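PDB 3C4N: FAD dependent oxidoreductase domain-containing protein from Deinococcus radiodurans R1, which is of unknown function but binds ADP and is probably an FAD-dependent oxidoreductase of the ETF-QO/FixC family. Local coordinates for residues G251-F257 with P346-L352; V309-L313 with E337-S342; A109-K114 with L177-Q181; E117-L123 with A166-R170; L151-L157 with D326-A330. The contacts are given in a common frame with arbitrary orientation. Numbering follows the deposited sequence.

Contact 1 of 5, residues G251-F257 with P346-L352; sequences GRAYRQF and PGAWLAL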
# COMPACT_ATOMS: atom_id res chain seq x y z
N GLY A 251 -13.52 26.70 -3.13
CA GLY A 251 -12.61 27.37 -2.23
C GLY A 251 -12.06 26.43 -1.19
O GLY A 251 -12.36 25.24 -1.18
N ARG A 252 -11.25 26.98 -0.30
CA ARG A 252 -10.64 26.19 0.75
C ARG A 252 -10.59 26.95 2.06
O ARG A 252 -10.47 28.17 2.08
CB ARG A 252 -9.23 25.78 0.32
CG ARG A 252 -8.38 26.93 -0.22
CD ARG A 252 -7.22 26.42 -1.10
NE ARG A 252 -6.09 25.87 -0.34
CZ ARG A 252 -5.17 26.62 0.26
NH1 ARG A 252 -5.23 27.94 0.21
NH2 ARG A 252 -4.16 26.04 0.90
N ALA A 253 -10.72 26.23 3.17
CA ALA A 253 -10.66 26.86 4.47
C ALA A 253 -9.76 26.04 5.40
O ALA A 253 -9.76 24.81 5.37
CB ALA A 253 -12.06 26.98 5.07
N TYR A 254 -8.98 26.74 6.21
CA TYR A 254 -8.11 26.07 7.16
C TYR A 254 -8.81 26.05 8.49
O TYR A 254 -9.17 27.10 9.04
CB TYR A 254 -6.78 26.79 7.32
CG TYR A 254 -5.83 26.07 8.25
CD1 TYR A 254 -5.30 24.83 7.90
CD2 TYR A 254 -5.42 26.64 9.44
CE1 TYR A 254 -4.37 24.19 8.72
CE2 TYR A 254 -4.50 26.01 10.26
CZ TYR A 254 -3.97 24.80 9.89
OH TYR A 254 -2.99 24.23 10.67
N ARG A 255 -9.00 24.85 9.00
CA ARG A 255 -9.69 24.66 10.26
C ARG A 255 -8.79 23.92 11.23
O ARG A 255 -8.16 22.92 10.88
CB ARG A 255 -10.97 23.88 10.02
CG ARG A 255 -11.74 23.55 11.27
CD ARG A 255 -12.80 22.52 10.92
NE ARG A 255 -14.15 23.06 11.01
CZ ARG A 255 -15.22 22.45 10.52
NH1 ARG A 255 -15.10 21.29 9.89
NH2 ARG A 255 -16.42 23.01 10.68
N GLN A 256 -8.75 24.41 12.46
CA GLN A 256 -7.94 23.82 13.50
C GLN A 256 -8.83 22.97 14.39
O GLN A 256 -10.04 23.20 14.47
CB GLN A 256 -7.27 24.93 14.31
CG GLN A 256 -6.51 25.93 13.45
CD GLN A 256 -5.89 27.05 14.26
OE1 GLN A 256 -6.60 27.89 14.83
NE2 GLN A 256 -4.56 27.06 14.33
N PHE A 257 -8.25 21.99 15.07
CA PHE A 257 -9.03 21.12 15.95
C PHE A 257 -8.43 21.02 17.35
O PHE A 257 -8.09 19.92 17.82
CB PHE A 257 -9.16 19.72 15.34
CG PHE A 257 -9.67 19.72 13.93
CD1 PHE A 257 -8.82 20.01 12.86
CD2 PHE A 257 -11.00 19.40 13.65
CE1 PHE A 257 -9.28 19.97 11.55
CE2 PHE A 257 -11.47 19.37 12.34
CZ PHE A 257 -10.61 19.65 11.28
N PRO A 346 -3.30 21.12 16.00
CA PRO A 346 -3.76 20.24 14.92
C PRO A 346 -4.64 21.01 13.92
O PRO A 346 -5.64 21.61 14.32
CB PRO A 346 -4.56 19.17 15.67
CG PRO A 346 -3.87 19.10 16.98
CD PRO A 346 -3.65 20.56 17.31
N GLY A 347 -4.26 21.00 12.65
CA GLY A 347 -5.02 21.72 11.64
C GLY A 347 -4.94 21.08 10.27
O GLY A 347 -4.03 20.30 10.01
N ALA A 348 -5.88 21.42 9.39
CA ALA A 348 -5.91 20.86 8.05
C ALA A 348 -6.72 21.73 7.10
O ALA A 348 -7.54 22.54 7.53
CB ALA A 348 -6.52 19.46 8.08
N TRP A 349 -6.48 21.57 5.81
CA TRP A 349 -7.23 22.34 4.82
C TRP A 349 -8.40 21.52 4.29
O TRP A 349 -8.23 20.38 3.85
CB TRP A 349 -6.33 22.76 3.65
CG TRP A 349 -5.36 23.84 3.98
CD1 TRP A 349 -4.07 23.69 4.43
CD2 TRP A 349 -5.58 25.25 3.88
NE1 TRP A 349 -3.48 24.92 4.60
CE2 TRP A 349 -4.38 25.89 4.27
CE3 TRP A 349 -6.67 26.03 3.49
CZ2 TRP A 349 -4.25 27.29 4.28
CZ3 TRP A 349 -6.54 27.42 3.50
CH2 TRP A 349 -5.34 28.03 3.89
N LEU A 350 -9.60 22.10 4.34
CA LEU A 350 -10.78 21.42 3.84
C LEU A 350 -11.31 22.16 2.63
O LEU A 350 -11.31 23.39 2.59
CB LEU A 350 -11.89 21.34 4.89
CG LEU A 350 -11.74 20.28 6.01
CD1 LEU A 350 -10.71 20.75 7.03
CD2 LEU A 350 -13.09 20.09 6.69
N ALA A 351 -11.75 21.40 1.63
CA ALA A 351 -12.30 22.00 0.44
C ALA A 351 -13.68 22.54 0.79
O ALA A 351 -14.37 22.00 1.65
CB ALA A 351 -12.41 20.98 -0.69
N LEU A 352 -14.03 23.61 0.10
CA LEU A 352 -15.31 24.27 0.24
C LEU A 352 -15.89 24.27 -1.17
O LEU A 352 -15.45 25.03 -2.03
CB LEU A 352 -15.12 25.69 0.76
CG LEU A 352 -15.56 25.87 2.21
CD1 LEU A 352 -14.90 24.82 3.09
CD2 LEU A 352 -15.22 27.27 2.68
O HOH W 1 -1.32 21.68 9.11
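Strand 251-256 runs antiparallel to strand 347-352, the axes of the two short segments approaching to 4.3 Å with 148° between their directions. At Gly251 the ladder begins with a hydrogen-bonded pair: Gly251 N donates to Leu352 O (2.8 Å) and Leu352 N to Gly251 O (2.7 Å). Arg252 follows, in a non-hydrogen-bonded pair with Ala351. Its guanidinium lies flat on the Trp349 indole, planes 14° apart, with Arg252 CZ 3.6 Å from the centroid of the six-membered ring, a cation-pi stack. Ala253 restores the backbone pairing, its N reaching Leu350 O at 3.0 Å and its O accepting from Leu350 N at 2.9 Å. The opposite face of Trp349 is covered by Tyr254, whose CB sits 3.7 Å from the six-membered ring centroid and 2° off the normal, a CH-pi contact; the indole is thus sandwiched between Arg252 and Tyr254. The Tyr254 hydroxyl passes over Gly347, where a CB would clash with it. Arg255 N donates to Ala348 O and Ala348 N to Arg255 O, each at 3.1 Å. Phe257 N to Pro346 O (2.7 Å) continues the pairing one step beyond the ladder. Strand 284-288 flanks 251-260 in the same sheet, Leu81 of helix 78-81 covers Phe257 and Ala348, and Leu350 approaches the ADP-binding residue Ala78 to about 4 Å between side chains.

Contact 2 of 5, residues V309-L313 with E337-S342; sequences VPTGL and ELGRSS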
# COMPACT_ATOMS: atom_id res chain seq x y z
N VAL A 309 -1.64 37.63 25.12
CA VAL A 309 -0.72 36.50 25.03
C VAL A 309 -0.89 35.80 23.69
O VAL A 309 -2.01 35.55 23.25
CB VAL A 309 -0.98 35.48 26.15
CG1 VAL A 309 0.09 34.41 26.13
CG2 VAL A 309 -1.01 36.19 27.49
N PRO A 310 0.23 35.49 23.01
CA PRO A 310 0.22 34.81 21.71
C PRO A 310 -0.11 33.33 21.81
O PRO A 310 0.56 32.58 22.52
CB PRO A 310 1.63 35.06 21.19
CG PRO A 310 2.45 35.01 22.44
CD PRO A 310 1.61 35.83 23.41
N THR A 311 -1.13 32.89 21.08
CA THR A 311 -1.53 31.49 21.10
C THR A 311 -1.46 30.86 19.72
O THR A 311 -0.99 31.49 18.77
CB THR A 311 -2.96 31.33 21.65
OG1 THR A 311 -3.90 31.45 20.57
CG2 THR A 311 -3.26 32.43 22.67
N GLY A 312 -1.92 29.61 19.60
CA GLY A 312 -1.87 28.93 18.31
C GLY A 312 -3.16 28.95 17.51
O GLY A 312 -3.19 28.45 16.40
N LEU A 313 -4.21 29.54 18.09
CA LEU A 313 -5.52 29.62 17.45
C LEU A 313 -5.70 30.90 16.63
O LEU A 313 -5.27 31.98 17.04
CB LEU A 313 -6.61 29.55 18.53
CG LEU A 313 -6.79 28.24 19.30
CD1 LEU A 313 -5.51 27.88 20.01
CD2 LEU A 313 -7.93 28.36 20.30
N GLU A 337 -6.56 23.47 25.12
CA GLU A 337 -5.15 23.52 24.77
C GLU A 337 -5.02 24.57 23.67
O GLU A 337 -5.37 24.31 22.52
CB GLU A 337 -4.67 22.17 24.23
CG GLU A 337 -5.06 20.94 25.04
CD GLU A 337 -4.09 19.77 24.85
OE1 GLU A 337 -3.67 19.52 23.69
OE2 GLU A 337 -3.75 19.10 25.84
N LEU A 338 -4.51 25.75 24.03
CA LEU A 338 -4.33 26.85 23.08
C LEU A 338 -3.00 26.83 22.33
O LEU A 338 -2.89 27.39 21.24
CB LEU A 338 -4.45 28.19 23.81
CG LEU A 338 -5.83 28.76 24.10
CD1 LEU A 338 -6.78 27.66 24.51
CD2 LEU A 338 -5.72 29.83 25.16
N GLY A 339 -1.98 26.22 22.93
CA GLY A 339 -0.67 26.17 22.31
C GLY A 339 -0.01 27.55 22.23
O GLY A 339 -0.65 28.56 22.52
N ARG A 340 1.26 27.58 21.85
CA ARG A 340 2.01 28.83 21.73
C ARG A 340 1.88 29.40 20.32
O ARG A 340 1.65 30.60 20.16
CB ARG A 340 3.49 28.59 22.03
CG ARG A 340 3.79 28.17 23.45
CD ARG A 340 5.24 27.73 23.59
NE ARG A 340 5.54 26.52 22.84
CZ ARG A 340 5.89 26.48 21.55
NH1 ARG A 340 6.00 27.60 20.84
NH2 ARG A 340 6.15 25.31 20.97
N SER A 341 2.06 28.56 19.31
CA SER A 341 1.94 28.99 17.93
C SER A 341 1.09 27.98 17.16
O SER A 341 0.81 26.89 17.66
CB SER A 341 3.31 29.12 17.27
OG SER A 341 3.91 27.85 17.14
N SER A 342 0.70 28.35 15.94
CA SER A 342 -0.13 27.49 15.10
C SER A 342 0.48 26.12 14.86
O SER A 342 -0.24 25.17 14.54
CB SER A 342 -0.37 28.17 13.75
OG SER A 342 -1.13 27.33 12.91
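An ST turn shapes the loop that leads into helix 315-324, and against it lies the loop that follows the helix on the way to strand 347-352. Thr311 OG1 accepts from Leu313 N at 3.1 Å with an N-H...O angle of 160°, which defines the turn. Gly312 N donates to Leu338 O at 2.9 Å, joining the two loops. Gly312 is tightly enclosed, its CA 3.3 Å from Ser341 C; a CB there would come 2.5 Å from Ser341 O, so the absence of a side chain permits this closeness. CA-H...O contacts add to the fit, from Thr311 CA to Gly339 O (3.4 Å) and from Ser342 CA to Gly312 O (3.5 Å). Gly339 has a positive phi of 68°, a conformation favourable to glycine. Apolar packing is small, with Leu313 CD1 4.0 Å from Leu338 CB, while the CA-to-CB bond of Arg340 points away and its guanidinium forms a salt bridge with Asp344. Gln256 of strand 251-260 bonds to Gly312 O, tying the turn to the sheet. With 328 Å² buried and no beta bridge, the arrangement is an ST turn in one loop packed backbone to backbone against the other, at the two ends of the helix 315-324 excursion.

Contact 3 of 5, residues A109-K114 with L177-Q181; sequences ALGSGK and LAAQQ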
# COMPACT_ATOMS: atom_id res chain seq x y z
N ALA A 109 -19.96 -1.22 7.78
CA ALA A 109 -18.54 -1.20 7.43
C ALA A 109 -18.31 -1.36 5.92
O ALA A 109 -17.38 -2.06 5.51
CB ALA A 109 -17.80 -2.29 8.21
N LEU A 110 -19.16 -0.73 5.11
CA LEU A 110 -19.07 -0.79 3.64
C LEU A 110 -19.42 -2.17 3.11
O LEU A 110 -19.21 -2.46 1.94
CB LEU A 110 -17.65 -0.43 3.17
CG LEU A 110 -17.08 0.90 3.70
CD1 LEU A 110 -15.61 1.05 3.30
CD2 LEU A 110 -17.92 2.03 3.17
N GLY A 111 -19.95 -3.02 3.99
CA GLY A 111 -20.31 -4.37 3.60
C GLY A 111 -19.10 -5.22 3.26
O GLY A 111 -19.17 -6.06 2.37
N SER A 112 -18.00 -5.02 3.99
CA SER A 112 -16.77 -5.77 3.73
C SER A 112 -16.49 -6.82 4.79
O SER A 112 -15.38 -7.35 4.85
CB SER A 112 -15.59 -4.81 3.70
OG SER A 112 -15.39 -4.27 4.99
N GLY A 113 -17.47 -7.10 5.64
CA GLY A 113 -17.27 -8.07 6.69
C GLY A 113 -16.16 -7.63 7.63
O GLY A 113 -15.72 -8.41 8.47
N LYS A 114 -15.70 -6.40 7.48
CA LYS A 114 -14.63 -5.88 8.33
C LYS A 114 -15.18 -5.13 9.54
O LYS A 114 -16.39 -4.90 9.67
CB LYS A 114 -13.71 -4.96 7.52
CG LYS A 114 -12.83 -5.68 6.50
CD LYS A 114 -11.86 -6.64 7.17
CE LYS A 114 -10.83 -7.23 6.21
NZ LYS A 114 -11.36 -8.30 5.34
N LEU A 177 -9.63 1.53 5.91
CA LEU A 177 -10.42 0.35 5.61
C LEU A 177 -10.74 0.31 4.12
O LEU A 177 -10.61 -0.72 3.47
CB LEU A 177 -11.73 0.36 6.39
CG LEU A 177 -12.79 -0.64 5.93
CD1 LEU A 177 -12.27 -2.07 6.02
CD2 LEU A 177 -14.01 -0.48 6.79
N ALA A 178 -11.17 1.44 3.59
CA ALA A 178 -11.54 1.52 2.20
C ALA A 178 -10.32 1.28 1.33
O ALA A 178 -10.38 0.52 0.37
CB ALA A 178 -12.15 2.87 1.89
N ALA A 179 -9.20 1.92 1.66
CA ALA A 179 -8.00 1.72 0.86
C ALA A 179 -7.59 0.25 0.95
O ALA A 179 -7.37 -0.39 -0.07
CB ALA A 179 -6.87 2.63 1.36
N GLN A 180 -7.50 -0.29 2.16
CA GLN A 180 -7.12 -1.68 2.32
C GLN A 180 -7.91 -2.62 1.44
O GLN A 180 -7.34 -3.39 0.65
CB GLN A 180 -7.25 -2.09 3.79
CG GLN A 180 -6.20 -1.43 4.63
CD GLN A 180 -6.25 -1.86 6.06
OE1 GLN A 180 -7.33 -2.09 6.62
NE2 GLN A 180 -5.07 -1.97 6.69
N GLN A 181 -9.23 -2.55 1.56
CA GLN A 181 -10.15 -3.37 0.78
C GLN A 181 -9.96 -3.15 -0.72
O GLN A 181 -10.06 -4.10 -1.50
CB GLN A 181 -11.60 -3.03 1.17
CG GLN A 181 -12.07 -3.59 2.51
CD GLN A 181 -11.77 -5.08 2.65
OE1 GLN A 181 -10.71 -5.46 3.13
NE2 GLN A 181 -12.71 -5.92 2.23
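Leu177 is the principal bump of helix 171-183 on this side, and the turn 109-114 supplies the hollow that receives it. With CA-to-CB pointing toward the turn, its two methyls meet different walls: Leu177 CD2 lies 3.9 Å from Ala109 O and 4.1 Å from Leu110 CD1, while Leu177 CD1 lies 3.6 Å from Lys114 CB and 4.0 Å from Ser112 OG. Leu110 answers in the reverse direction, its CD1 also touching Ala178 CB at 4.2 Å, so the small alanine offers a shallow place for the leucine tip. One helical turn after Leu177, Gln181 packs its end against Ser112 CB and the aliphatic part of Lys114. The 281 Å² buried comes from van der Waals packing, with no hydrogen bond across.

The hollow owes its form to local turns. Ala109, with a positive phi, is the C-prime residue of a Schellman motif that ends helix 96-107. Ser112 OG then donates to Ala109 O at 3.0 Å, drawing the serine back over the helix end. Helix 46-58 closes one margin, with Phe53 against Leu110 and Gln181 and Ala49 against Ala178. Gly184 of the second subunit packs on Lys114 and Gln181; the contact thus lies between the end of helix 96-107 and helix 171-183, and borders the second subunit.

Contact 4 of 5, residues E117-L123 with A166-R170; sequences EVEDRPL and ALTYR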
# COMPACT_ATOMS: atom_id res chain seq x y z
N GLU A 117 -15.38 0.67 13.98
CA GLU A 117 -15.89 1.20 15.24
C GLU A 117 -16.86 2.36 15.03
O GLU A 117 -16.45 3.42 14.57
CB GLU A 117 -14.74 1.70 16.12
CG GLU A 117 -13.71 0.67 16.54
CD GLU A 117 -14.22 -0.27 17.61
OE1 GLU A 117 -13.48 -1.20 17.98
OE2 GLU A 117 -15.37 -0.07 18.08
N VAL A 118 -18.12 2.15 15.37
CA VAL A 118 -19.13 3.20 15.22
C VAL A 118 -20.09 3.14 16.41
O VAL A 118 -20.81 2.15 16.58
CB VAL A 118 -19.96 3.02 13.93
CG1 VAL A 118 -20.97 4.16 13.80
CG2 VAL A 118 -19.06 2.98 12.72
N GLU A 119 -20.11 4.19 17.22
CA GLU A 119 -21.00 4.21 18.37
C GLU A 119 -22.18 5.15 18.18
O GLU A 119 -22.13 6.08 17.38
CB GLU A 119 -20.23 4.56 19.66
CG GLU A 119 -19.40 5.84 19.62
CD GLU A 119 -17.91 5.60 19.31
OE1 GLU A 119 -17.15 6.59 19.25
OE2 GLU A 119 -17.48 4.44 19.12
N ASP A 120 -23.27 4.85 18.89
CA ASP A 120 -24.48 5.66 18.83
C ASP A 120 -24.26 6.77 19.83
O ASP A 120 -24.04 6.52 21.02
CB ASP A 120 -25.70 4.83 19.23
CG ASP A 120 -25.89 3.64 18.33
OD1 ASP A 120 -25.87 3.82 17.09
OD2 ASP A 120 -26.08 2.52 18.84
N ARG A 121 -24.33 8.00 19.36
CA ARG A 121 -24.09 9.11 20.26
C ARG A 121 -24.99 10.26 19.86
O ARG A 121 -24.80 10.86 18.80
CB ARG A 121 -22.61 9.51 20.15
CG ARG A 121 -22.06 10.31 21.29
CD ARG A 121 -20.71 10.88 20.91
NE ARG A 121 -19.66 9.87 20.80
CZ ARG A 121 -19.13 9.22 21.83
NH1 ARG A 121 -18.16 8.33 21.63
NH2 ARG A 121 -19.57 9.45 23.05
N PRO A 122 -25.99 10.58 20.68
CA PRO A 122 -26.90 11.69 20.37
C PRO A 122 -26.15 13.01 20.27
O PRO A 122 -25.12 13.20 20.93
CB PRO A 122 -27.88 11.67 21.54
CG PRO A 122 -27.03 11.19 22.66
CD PRO A 122 -26.28 10.04 22.02
N LEU A 123 -26.67 13.92 19.44
CA LEU A 123 -26.06 15.23 19.23
C LEU A 123 -27.03 16.32 19.64
O LEU A 123 -28.20 16.30 19.25
CB LEU A 123 -25.68 15.38 17.75
CG LEU A 123 -24.94 16.65 17.33
CD1 LEU A 123 -24.16 16.40 16.05
CD2 LEU A 123 -25.93 17.78 17.14
N ALA A 166 -27.58 10.41 15.78
CA ALA A 166 -26.21 10.84 15.48
C ALA A 166 -25.23 9.71 15.77
O ALA A 166 -25.46 8.89 16.65
CB ALA A 166 -25.86 12.09 16.30
N LEU A 167 -24.14 9.67 15.02
CA LEU A 167 -23.12 8.64 15.18
C LEU A 167 -21.71 9.21 15.18
O LEU A 167 -21.45 10.24 14.54
CB LEU A 167 -23.20 7.64 14.02
CG LEU A 167 -24.47 6.89 13.64
CD1 LEU A 167 -24.19 6.11 12.38
CD2 LEU A 167 -24.92 5.97 14.77
N THR A 168 -20.78 8.57 15.89
CA THR A 168 -19.39 9.01 15.86
C THR A 168 -18.50 7.87 15.40
O THR A 168 -18.73 6.71 15.75
CB THR A 168 -18.85 9.52 17.22
OG1 THR A 168 -19.18 8.59 18.26
CG2 THR A 168 -19.42 10.89 17.55
N TYR A 169 -17.51 8.20 14.59
CA TYR A 169 -16.55 7.22 14.08
C TYR A 169 -15.28 7.95 13.70
O TYR A 169 -15.25 9.18 13.66
CB TYR A 169 -17.13 6.52 12.85
CG TYR A 169 -17.38 7.44 11.67
CD1 TYR A 169 -16.42 7.60 10.64
CD2 TYR A 169 -18.58 8.12 11.55
CE1 TYR A 169 -16.67 8.42 9.53
CE2 TYR A 169 -18.85 8.94 10.45
CZ TYR A 169 -17.90 9.08 9.45
OH TYR A 169 -18.20 9.85 8.35
N ARG A 170 -14.23 7.19 13.40
CA ARG A 170 -12.98 7.82 13.00
C ARG A 170 -12.86 7.77 11.48
O ARG A 170 -12.76 6.70 10.89
CB ARG A 170 -11.78 7.09 13.64
CG ARG A 170 -11.79 7.07 15.15
CD ARG A 170 -11.75 8.48 15.71
NE ARG A 170 -10.56 9.20 15.27
CZ ARG A 170 -9.36 9.10 15.84
NH1 ARG A 170 -9.19 8.31 16.90
NH2 ARG A 170 -8.33 9.78 15.34
O HOH W 2 -13.79 4.12 13.42
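Thr168 OG1 is the polar hub: it donates to Glu119 OE1 at 3.0 Å and accepts from Arg121 NE at 2.9 Å with an N-H...O angle of 154°. Glu119 OE1 also forms a salt bridge with Arg121 NH1 (3.1 Å), closing a three-membered network above one face of the sheet, and Arg121 NH2 has a further partner in Thr268 O. In the backbone, Glu119 N donates to Thr168 O and Thr168 N to Glu119 O, each at 3.2 Å, marking a hydrogen-bonded antiparallel pair; Arg121 N to Ala166 O (3.1 Å) extends the pairing. The axes of the short strands lie 5.0 Å apart at 155°. At the far end, water 2 bridges Glu117 O (3.0 Å) and Arg170 N (3.1 Å). On the face of Val118, Leu167 and Tyr169 the packing is mainly apolar, with Asp120 at its exposed end: Val118 CG1 is 4.0 Å from Leu167 CD1 and Val118 CG2 4.0 Å from Tyr169 CB. Ala166 CB packs on Leu123 CB at 3.6 Å. Arg170 occupies the N-cap position of helix 171-183, so strand 167-169 passes directly into that helix. The whole is an antiparallel strand pair of a mixed sheet, with the Glu119-Thr168-Arg121 network on one face and helix 96-107 packed on Val118, Leu167 and Tyr169.

Contact 5 of 5, residues L151-L157 with D326-A330; sequences LLDPARL and DAVPA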
# COMPACT_ATOMS: atom_id res chain seq x y z
N LEU A 151 -19.84 21.68 31.38
CA LEU A 151 -19.15 22.44 30.35
C LEU A 151 -19.88 23.74 30.03
O LEU A 151 -19.27 24.72 29.62
CB LEU A 151 -19.05 21.62 29.07
CG LEU A 151 -18.37 20.26 29.17
CD1 LEU A 151 -18.48 19.56 27.82
CD2 LEU A 151 -16.91 20.42 29.58
N LEU A 152 -21.19 23.73 30.24
CA LEU A 152 -22.00 24.90 29.92
C LEU A 152 -22.78 25.50 31.06
O LEU A 152 -22.70 25.06 32.21
CB LEU A 152 -22.99 24.55 28.80
CG LEU A 152 -23.12 23.08 28.39
CD1 LEU A 152 -24.50 22.80 27.82
CD2 LEU A 152 -22.05 22.76 27.39
N ASP A 153 -23.53 26.54 30.72
CA ASP A 153 -24.37 27.23 31.68
C ASP A 153 -25.81 27.00 31.23
O ASP A 153 -26.28 27.60 30.27
CB ASP A 153 -24.04 28.72 31.69
CG ASP A 153 -24.89 29.50 32.66
OD1 ASP A 153 -26.13 29.52 32.46
OD2 ASP A 153 -24.33 30.07 33.61
N PRO A 154 -26.54 26.12 31.93
CA PRO A 154 -27.93 25.78 31.63
C PRO A 154 -28.84 26.98 31.37
O PRO A 154 -29.77 26.89 30.57
CB PRO A 154 -28.36 25.00 32.87
CG PRO A 154 -27.10 24.28 33.25
CD PRO A 154 -26.05 25.36 33.09
N ALA A 155 -28.57 28.10 32.04
CA ALA A 155 -29.40 29.30 31.86
C ALA A 155 -29.22 29.99 30.51
O ALA A 155 -30.19 30.41 29.89
CB ALA A 155 -29.11 30.29 32.99
N ARG A 156 -27.97 30.10 30.05
CA ARG A 156 -27.69 30.73 28.76
C ARG A 156 -27.92 29.78 27.58
O ARG A 156 -27.93 30.19 26.43
CB ARG A 156 -26.25 31.26 28.75
CG ARG A 156 -25.84 31.97 30.05
CD ARG A 156 -24.40 32.46 29.99
NE ARG A 156 -24.31 33.82 29.49
CZ ARG A 156 -24.27 34.90 30.26
NH1 ARG A 156 -24.31 34.77 31.58
NH2 ARG A 156 -24.22 36.11 29.72
N LEU A 157 -28.11 28.49 27.89
CA LEU A 157 -28.37 27.47 26.87
C LEU A 157 -29.38 26.49 27.46
O LEU A 157 -29.09 25.30 27.63
CB LEU A 157 -27.08 26.72 26.52
CG LEU A 157 -26.00 27.44 25.71
CD1 LEU A 157 -24.74 26.59 25.65
CD2 LEU A 157 -26.52 27.74 24.31
N ASP A 326 -19.22 32.51 28.04
CA ASP A 326 -20.24 32.64 29.05
C ASP A 326 -21.15 31.41 28.98
O ASP A 326 -21.31 30.69 29.97
CB ASP A 326 -21.03 33.93 28.86
CG ASP A 326 -20.17 35.17 29.06
OD1 ASP A 326 -19.43 35.23 30.05
OD2 ASP A 326 -20.22 36.09 28.22
N ALA A 327 -21.70 31.15 27.80
CA ALA A 327 -22.59 30.01 27.61
C ALA A 327 -21.91 28.67 27.89
O ALA A 327 -22.53 27.75 28.43
CB ALA A 327 -23.15 30.02 26.19
N VAL A 328 -20.65 28.56 27.51
CA VAL A 328 -19.88 27.33 27.68
C VAL A 328 -18.62 27.62 28.49
O VAL A 328 -17.52 27.70 27.96
CB VAL A 328 -19.55 26.76 26.29
CG1 VAL A 328 -18.88 25.40 26.40
CG2 VAL A 328 -20.82 26.67 25.47
N PRO A 329 -18.77 27.76 29.81
CA PRO A 329 -17.67 28.05 30.74
C PRO A 329 -16.42 27.23 30.51
O PRO A 329 -15.30 27.71 30.73
CB PRO A 329 -18.29 27.79 32.11
CG PRO A 329 -19.73 28.14 31.90
CD PRO A 329 -20.01 27.48 30.56
N ALA A 330 -16.60 25.99 30.07
CA ALA A 330 -15.49 25.09 29.82
C ALA A 330 -14.48 25.70 28.85
O ALA A 330 -13.31 25.33 28.84
CB ALA A 330 -16.00 23.75 29.28
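Two loops 169 residues apart in the chain meet here through a pair of backbone hydrogen bonds without forming a beta bridge. Ala330 N donates to Leu151 O at 3.0 Å (171°) and Asp153 N to Ala327 O at 2.8 Å (146°). Between them Pro329 has no amide hydrogen to offer, and its CD lies 3.0 Å from Leu151 O and 3.3 Å from Leu152 CA. Asp153 turns the loop: its OD1 accepts from Arg156 N at 3.1 Å, an Asx motif. Leu151 CD2 touches Ala330 CB at 3.5 Å, and Leu157 CD1 lies 3.8 Å from Ala327 CB and 3.9 Å from Val328 CG2; Leu126 of strand 118-127 also packs on Leu157. Arg156 lays its guanidinium face over Asp326 CB, while its NH2 is 4.3 Å from Asp326 OD2, beyond a salt bridge. The chemistry therefore implies cohesion from backbone bonding and leucine, alanine and valine packing, with electrostatics contributing only general attraction at the exposed edge.

Contacts 3, 4 and 5 open in the N-terminal half, contacts 1 and 2 later. Contact 4 lies between the two segments of contact 3 and stands in series with contact 1, whereas contact 5 crosses all the others. Contacts 1 and 4 belong to the same mixed sheet, centres 22 Å apart, with nearest atoms about 10 Å apart. Contacts 1 and 2, centres 17 Å apart, touch through Gln256 NE2 and Gly312 O at 2.8 Å, linking sheet to loops. Contact 3 sits beyond the chain's centre from contact 2, 38 Å centre to centre. Contact 5 thus ties the 151-157 region to the segment after helix 315-324, far along the chain, and contact 1 brings the sheet up to the ADP site.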